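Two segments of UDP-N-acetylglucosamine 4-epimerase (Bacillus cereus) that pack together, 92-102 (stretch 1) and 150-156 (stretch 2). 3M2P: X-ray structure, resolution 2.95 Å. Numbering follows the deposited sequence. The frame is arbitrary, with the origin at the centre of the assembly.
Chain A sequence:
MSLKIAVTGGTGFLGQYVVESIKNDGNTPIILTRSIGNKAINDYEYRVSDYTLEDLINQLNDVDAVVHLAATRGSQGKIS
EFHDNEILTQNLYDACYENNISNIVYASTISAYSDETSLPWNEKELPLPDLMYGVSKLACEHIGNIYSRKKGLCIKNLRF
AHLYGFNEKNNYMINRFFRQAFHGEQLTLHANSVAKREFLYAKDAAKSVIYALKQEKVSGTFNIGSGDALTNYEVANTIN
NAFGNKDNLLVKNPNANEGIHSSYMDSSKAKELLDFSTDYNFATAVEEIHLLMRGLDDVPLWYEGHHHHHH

Stretch 1 92-102: LYDACYENNIS
Stretch 2 150-156: KKGLCIK

L153 and S102 cover the most surface in this contact, which buries 459 Å² in all, and their CA atoms, 4.3 Å apart, set the register. Stretch 1 is helical through E98; N100, at phi/psi 60/38, closes it in a Schellman motif, with I101 N bonded to C96 O (2.7 Å) and N100 N to Y97 O (2.9 Å). I101 (-89/137) is extended, S102 (-132/-25) departs from that conformation, and S102 lies beside L153 (-81/153), just before the strand C154-K156.

The CA-to-CB bond of L153 points sideways, yet chi1 -128° (between wells) and chi2 63° (p) bring its end to the helix. L153 CD2 lies 3.9 Å from Y93 CB and 4.2 Å from C96 CB; L153 CD1 lies 4.2 Å from Y97 CB and 3.1 Å from I101 O, a tight approach.

S102 supplies the polar link: C154 N donates to S102 O at 2.7 Å, but the 129° N-H...O angle makes the bond weak. S102 CB points toward stretch 2, 3.8 Å from L153 CA.

Two tyrosines complete the contact. Y93 (chi1 -59°, m; chi2 -15°) receives I155 CD1 (I155 is m, t) over one face, 3.4 Å from Y93 CE2. Y97 (chi1 -178°, t; chi2 84°) carries K151 CD over one face, 4.1 Å from the Y97 ring centroid and 26° off its normal, while L153 CD1 sits at its edge. K151 adopts m, m, t, p.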

ATOM      1  N   LEU A  92     -17.040   6.148   1.720  1.00 35.74           N
ATOM      2  CA  LEU A  92     -17.018   7.599   1.621  1.00 35.18           C
ATOM      3  C   LEU A  92     -16.972   8.068   0.171  1.00 35.22           C
ATOM      4  O   LEU A  92     -17.733   8.947  -0.219  1.00 35.51           O
ATOM      5  CB  LEU A  92     -15.820   8.145   2.392  1.00 34.18           C
ATOM      6  CG  LEU A  92     -15.786   9.647   2.593  1.00 34.43           C
ATOM      7  CD1 LEU A  92     -16.875  10.066   3.568  1.00 34.85           C
ATOM      8  CD2 LEU A  92     -14.408  10.036   3.080  1.00 33.62           C
ATOM      9  N   TYR A  93     -16.084   7.487  -0.631  1.00 34.66           N
ATOM     10  CA  TYR A  93     -15.982   7.897  -2.025  1.00 35.00           C
ATOM     11  C   TYR A  93     -17.234   7.502  -2.816  1.00 35.88           C
ATOM     12  O   TYR A  93     -17.693   8.268  -3.673  1.00 35.44           O
ATOM     13  CB  TYR A  93     -14.694   7.383  -2.678  1.00 33.92           C
ATOM     14  CG  TYR A  93     -13.430   7.873  -1.989  1.00 34.45           C
ATOM     15  CD1 TYR A  93     -13.467   8.932  -1.083  1.00 34.91           C
ATOM     16  CD2 TYR A  93     -12.195   7.291  -2.255  1.00 33.71           C
ATOM     17  CE1 TYR A  93     -12.313   9.377  -0.450  1.00 33.48           C
ATOM     18  CE2 TYR A  93     -11.049   7.727  -1.629  1.00 32.13           C
ATOM     19  CZ  TYR A  93     -11.110   8.764  -0.727  1.00 32.56           C
ATOM     20  OH  TYR A  93      -9.956   9.202  -0.112  1.00 33.50           O
ATOM     21  N   ASP A  94     -17.793   6.328  -2.512  1.00 35.08           N
ATOM     22  CA  ASP A  94     -19.078   5.899  -3.081  1.00 35.09           C
ATOM     23  C   ASP A  94     -20.168   6.920  -2.764  1.00 34.91           C
ATOM     24  O   ASP A  94     -20.983   7.280  -3.611  1.00 34.31           O
ATOM     25  CB  ASP A  94     -19.505   4.544  -2.506  1.00 34.49           C
ATOM     26  CG  ASP A  94     -19.004   3.364  -3.320  1.00 34.85           C
ATOM     27  OD1 ASP A  94     -18.489   3.566  -4.435  1.00 33.42           O
ATOM     28  OD2 ASP A  94     -19.139   2.219  -2.838  1.00 36.53           O
ATOM     29  N   ALA A  95     -20.173   7.362  -1.516  1.00 35.34           N
ATOM     30  CA  ALA A  95     -21.177   8.285  -1.019  1.00 36.39           C
ATOM     31  C   ALA A  95     -20.973   9.642  -1.660  1.00 36.56           C
ATOM     32  O   ALA A  95     -21.927  10.317  -2.044  1.00 36.85           O
ATOM     33  CB  ALA A  95     -21.067   8.397   0.499  1.00 37.24           C
ATOM     34  N   CYS A  96     -19.710  10.038  -1.755  1.00 37.27           N
ATOM     35  CA  CYS A  96     -19.341  11.291  -2.395  1.00 36.47           C
ATOM     36  C   CYS A  96     -19.861  11.332  -3.823  1.00 36.15           C
ATOM     37  O   CYS A  96     -20.495  12.294  -4.218  1.00 35.82           O
ATOM     38  CB  CYS A  96     -17.829  11.483  -2.344  1.00 35.17           C
ATOM     39  SG  CYS A  96     -17.307  12.204  -0.778  1.00 35.76           S
ATOM     40  N   TYR A  97     -19.595  10.268  -4.573  1.00 36.20           N
ATOM     41  CA  TYR A  97     -20.089  10.109  -5.932  1.00 36.11           C
ATOM     42  C   TYR A  97     -21.613  10.247  -6.048  1.00 37.28           C
ATOM     43  O   TYR A  97     -22.108  10.978  -6.903  1.00 38.61           O
ATOM     44  CB  TYR A  97     -19.633   8.765  -6.488  1.00 36.27           C
ATOM     45  CG  TYR A  97     -20.055   8.506  -7.919  1.00 38.76           C
ATOM     46  CD1 TYR A  97     -19.300   9.000  -8.989  1.00 38.80           C
ATOM     47  CD2 TYR A  97     -21.197   7.758  -8.207  1.00 37.46           C
ATOM     48  CE1 TYR A  97     -19.672   8.762 -10.302  1.00 38.17           C
ATOM     49  CE2 TYR A  97     -21.577   7.515  -9.515  1.00 38.02           C
ATOM     50  CZ  TYR A  97     -20.810   8.020 -10.562  1.00 39.17           C
ATOM     51  OH  TYR A  97     -21.183   7.788 -11.871  1.00 38.59           O
ATOM     52  N   GLU A  98     -22.359   9.553  -5.199  1.00 37.31           N
ATOM     53  CA  GLU A  98     -23.807   9.691  -5.220  1.00 37.38           C
ATOM     54  C   GLU A  98     -24.217  11.142  -5.096  1.00 38.54           C
ATOM     55  O   GLU A  98     -25.038  11.628  -5.874  1.00 40.58           O
ATOM     56  CB  GLU A  98     -24.467   8.877  -4.114  1.00 37.22           C
ATOM     57  CG  GLU A  98     -24.889   7.510  -4.565  1.00 39.70           C
ATOM     58  CD  GLU A  98     -25.937   7.558  -5.679  1.00 43.67           C
ATOM     59  OE1 GLU A  98     -26.856   8.417  -5.621  1.00 42.15           O
ATOM     60  OE2 GLU A  98     -25.845   6.721  -6.610  1.00 44.03           O
ATOM     61  N   ASN A  99     -23.652  11.837  -4.116  1.00 37.43           N
ATOM     62  CA  ASN A  99     -24.024  13.225  -3.856  1.00 37.70           C
ATOM     63  C   ASN A  99     -23.353  14.197  -4.820  1.00 38.60           C
ATOM     64  O   ASN A  99     -23.520  15.417  -4.727  1.00 38.13           O
ATOM     65  CB  ASN A  99     -23.703  13.590  -2.414  1.00 38.46           C
ATOM     66  CG  ASN A  99     -24.648  12.938  -1.430  1.00 39.75           C
ATOM     67  OD1 ASN A  99     -25.822  13.313  -1.348  1.00 41.29           O
ATOM     68  ND2 ASN A  99     -24.148  11.959  -0.673  1.00 38.07           N
ATOM     69  N   ASN A 100     -22.609  13.624  -5.759  1.00 39.21           N
ATOM     70  CA  ASN A 100     -21.828  14.371  -6.737  1.00 39.15           C
ATOM     71  C   ASN A 100     -20.762  15.310  -6.149  1.00 38.50           C
ATOM     72  O   ASN A 100     -20.539  16.407  -6.664  1.00 38.96           O
ATOM     73  CB  ASN A 100     -22.741  15.113  -7.708  1.00 40.33           C
ATOM     74  CG  ASN A 100     -22.310  14.925  -9.155  1.00 45.75           C
ATOM     75  OD1 ASN A 100     -22.542  13.862  -9.752  1.00 46.81           O
ATOM     76  ND2 ASN A 100     -21.668  15.951  -9.725  1.00 45.04           N
ATOM     77  N   ILE A 101     -20.110  14.868  -5.073  1.00 37.19           N
ATOM     78  CA  ILE A 101     -18.956  15.571  -4.520  1.00 36.60           C
ATOM     79  C   ILE A 101     -17.684  15.070  -5.186  1.00 35.85           C
ATOM     80  O   ILE A 101     -17.501  13.872  -5.377  1.00 35.52           O
ATOM     81  CB  ILE A 101     -18.781  15.334  -3.007  1.00 35.93           C
ATOM     82  CG1 ILE A 101     -19.852  16.049  -2.187  1.00 36.22           C
ATOM     83  CG2 ILE A 101     -17.426  15.806  -2.575  1.00 36.04           C
ATOM     84  CD1 ILE A 101     -20.889  15.122  -1.628  1.00 37.01           C
ATOM     85  N   SER A 102     -16.788  15.976  -5.538  1.00 35.88           N
ATOM     86  CA  SER A 102     -15.533  15.520  -6.108  1.00 35.17           C
ATOM     87  C   SER A 102     -14.323  16.175  -5.463  1.00 34.04           C
ATOM     88  O   SER A 102     -13.248  15.598  -5.469  1.00 33.11           O
ATOM     89  CB  SER A 102     -15.540  15.650  -7.634  1.00 34.50           C
ATOM     90  OG  SER A 102     -16.443  16.660  -8.043  1.00 35.33           O
ATOM     91  N   LYS A 150     -11.803   7.069 -12.694  1.00 36.84           N
ATOM     92  CA  LYS A 150     -12.954   6.346 -13.234  1.00 36.90           C
ATOM     93  C   LYS A 150     -14.306   6.913 -12.815  1.00 37.57           C
ATOM     94  O   LYS A 150     -15.333   6.592 -13.420  1.00 39.44           O
ATOM     95  CB  LYS A 150     -12.872   4.861 -12.866  1.00 37.30           C
ATOM     96  CG  LYS A 150     -11.604   4.202 -13.347  1.00 37.93           C
ATOM     97  CD  LYS A 150     -11.721   2.695 -13.392  1.00 42.03           C
ATOM     98  CE  LYS A 150     -10.514   2.090 -14.116  1.00 44.30           C
ATOM     99  NZ  LYS A 150     -10.183   2.828 -15.392  1.00 44.37           N
ATOM    100  N   LYS A 151     -14.319   7.751 -11.788  1.00 36.38           N
ATOM    101  CA  LYS A 151     -15.569   8.339 -11.332  1.00 36.64           C
ATOM    102  C   LYS A 151     -15.509   9.864 -11.401  1.00 37.54           C
ATOM    103  O   LYS A 151     -16.396  10.558 -10.887  1.00 38.29           O
ATOM    104  CB  LYS A 151     -15.904   7.873  -9.909  1.00 37.83           C
ATOM    105  CG  LYS A 151     -16.084   6.367  -9.760  1.00 38.35           C
ATOM    106  CD  LYS A 151     -17.312   5.886 -10.527  1.00 40.32           C
ATOM    107  CE  LYS A 151     -17.287   4.379 -10.715  1.00 42.10           C
ATOM    108  NZ  LYS A 151     -17.228   3.650  -9.404  1.00 43.83           N
ATOM    109  N   GLY A 152     -14.472  10.389 -12.046  1.00 36.24           N
ATOM    110  CA  GLY A 152     -14.325  11.824 -12.152  1.00 35.00           C
ATOM    111  C   GLY A 152     -14.415  12.466 -10.781  1.00 35.85           C
ATOM    112  O   GLY A 152     -14.840  13.607 -10.632  1.00 36.42           O
ATOM    113  N   LEU A 153     -14.030  11.713  -9.761  1.00 36.04           N
ATOM    114  CA  LEU A 153     -13.936  12.264  -8.424  1.00 35.46           C
ATOM    115  C   LEU A 153     -12.602  13.005  -8.356  1.00 35.31           C
ATOM    116  O   LEU A 153     -11.682  12.669  -9.097  1.00 35.71           O
ATOM    117  CB  LEU A 153     -14.012  11.139  -7.403  1.00 34.73           C
ATOM    118  CG  LEU A 153     -15.083  11.398  -6.347  1.00 34.80           C
ATOM    119  CD1 LEU A 153     -16.449  11.452  -7.014  1.00 34.65           C
ATOM    120  CD2 LEU A 153     -15.032  10.357  -5.241  1.00 34.97           C
ATOM    121  N   CYS A 154     -12.478  14.021  -7.509  1.00 34.25           N
ATOM    122  CA  CYS A 154     -11.238  14.806  -7.530  1.00 34.11           C
ATOM    123  C   CYS A 154     -10.428  14.721  -6.239  1.00 34.24           C
ATOM    124  O   CYS A 154     -10.315  15.696  -5.495  1.00 34.43           O
ATOM    125  CB  CYS A 154     -11.515  16.260  -7.903  1.00 35.50           C
ATOM    126  SG  CYS A 154     -12.082  16.493  -9.611  1.00 39.42           S
ATOM    127  N   ILE A 155      -9.834  13.556  -6.008  1.00 32.87           N
ATOM    128  CA  ILE A 155      -9.182  13.266  -4.746  1.00 32.86           C
ATOM    129  C   ILE A 155      -7.695  13.649  -4.720  1.00 33.22           C
ATOM    130  O   ILE A 155      -6.892  13.161  -5.514  1.00 32.72           O
ATOM    131  CB  ILE A 155      -9.354  11.775  -4.357  1.00 33.44           C
ATOM    132  CG1 ILE A 155     -10.822  11.453  -4.059  1.00 33.28           C
ATOM    133  CG2 ILE A 155      -8.492  11.437  -3.163  1.00 33.36           C
ATOM    134  CD1 ILE A 155     -11.146   9.974  -4.125  1.00 32.66           C
ATOM    135  N   LYS A 156      -7.349  14.525  -3.780  1.00 33.05           N
ATOM    136  CA  LYS A 156      -5.977  14.937  -3.545  1.00 33.13           C
ATOM    137  C   LYS A 156      -5.408  14.267  -2.291  1.00 33.84           C
ATOM    138  O   LYS A 156      -5.767  14.631  -1.173  1.00 33.75           O
ATOM    139  CB  LYS A 156      -5.914  16.455  -3.394  1.00 33.31           C
ATOM    140  CG  LYS A 156      -5.973  17.207  -4.712  1.00 34.33           C
ATOM    141  CD  LYS A 156      -6.639  18.561  -4.552  1.00 33.76           C
ATOM    142  CE  LYS A 156      -7.865  18.431  -3.676  1.00 34.27           C
ATOM    143  NZ  LYS A 156      -9.049  19.017  -4.355  1.00 35.20           N
TER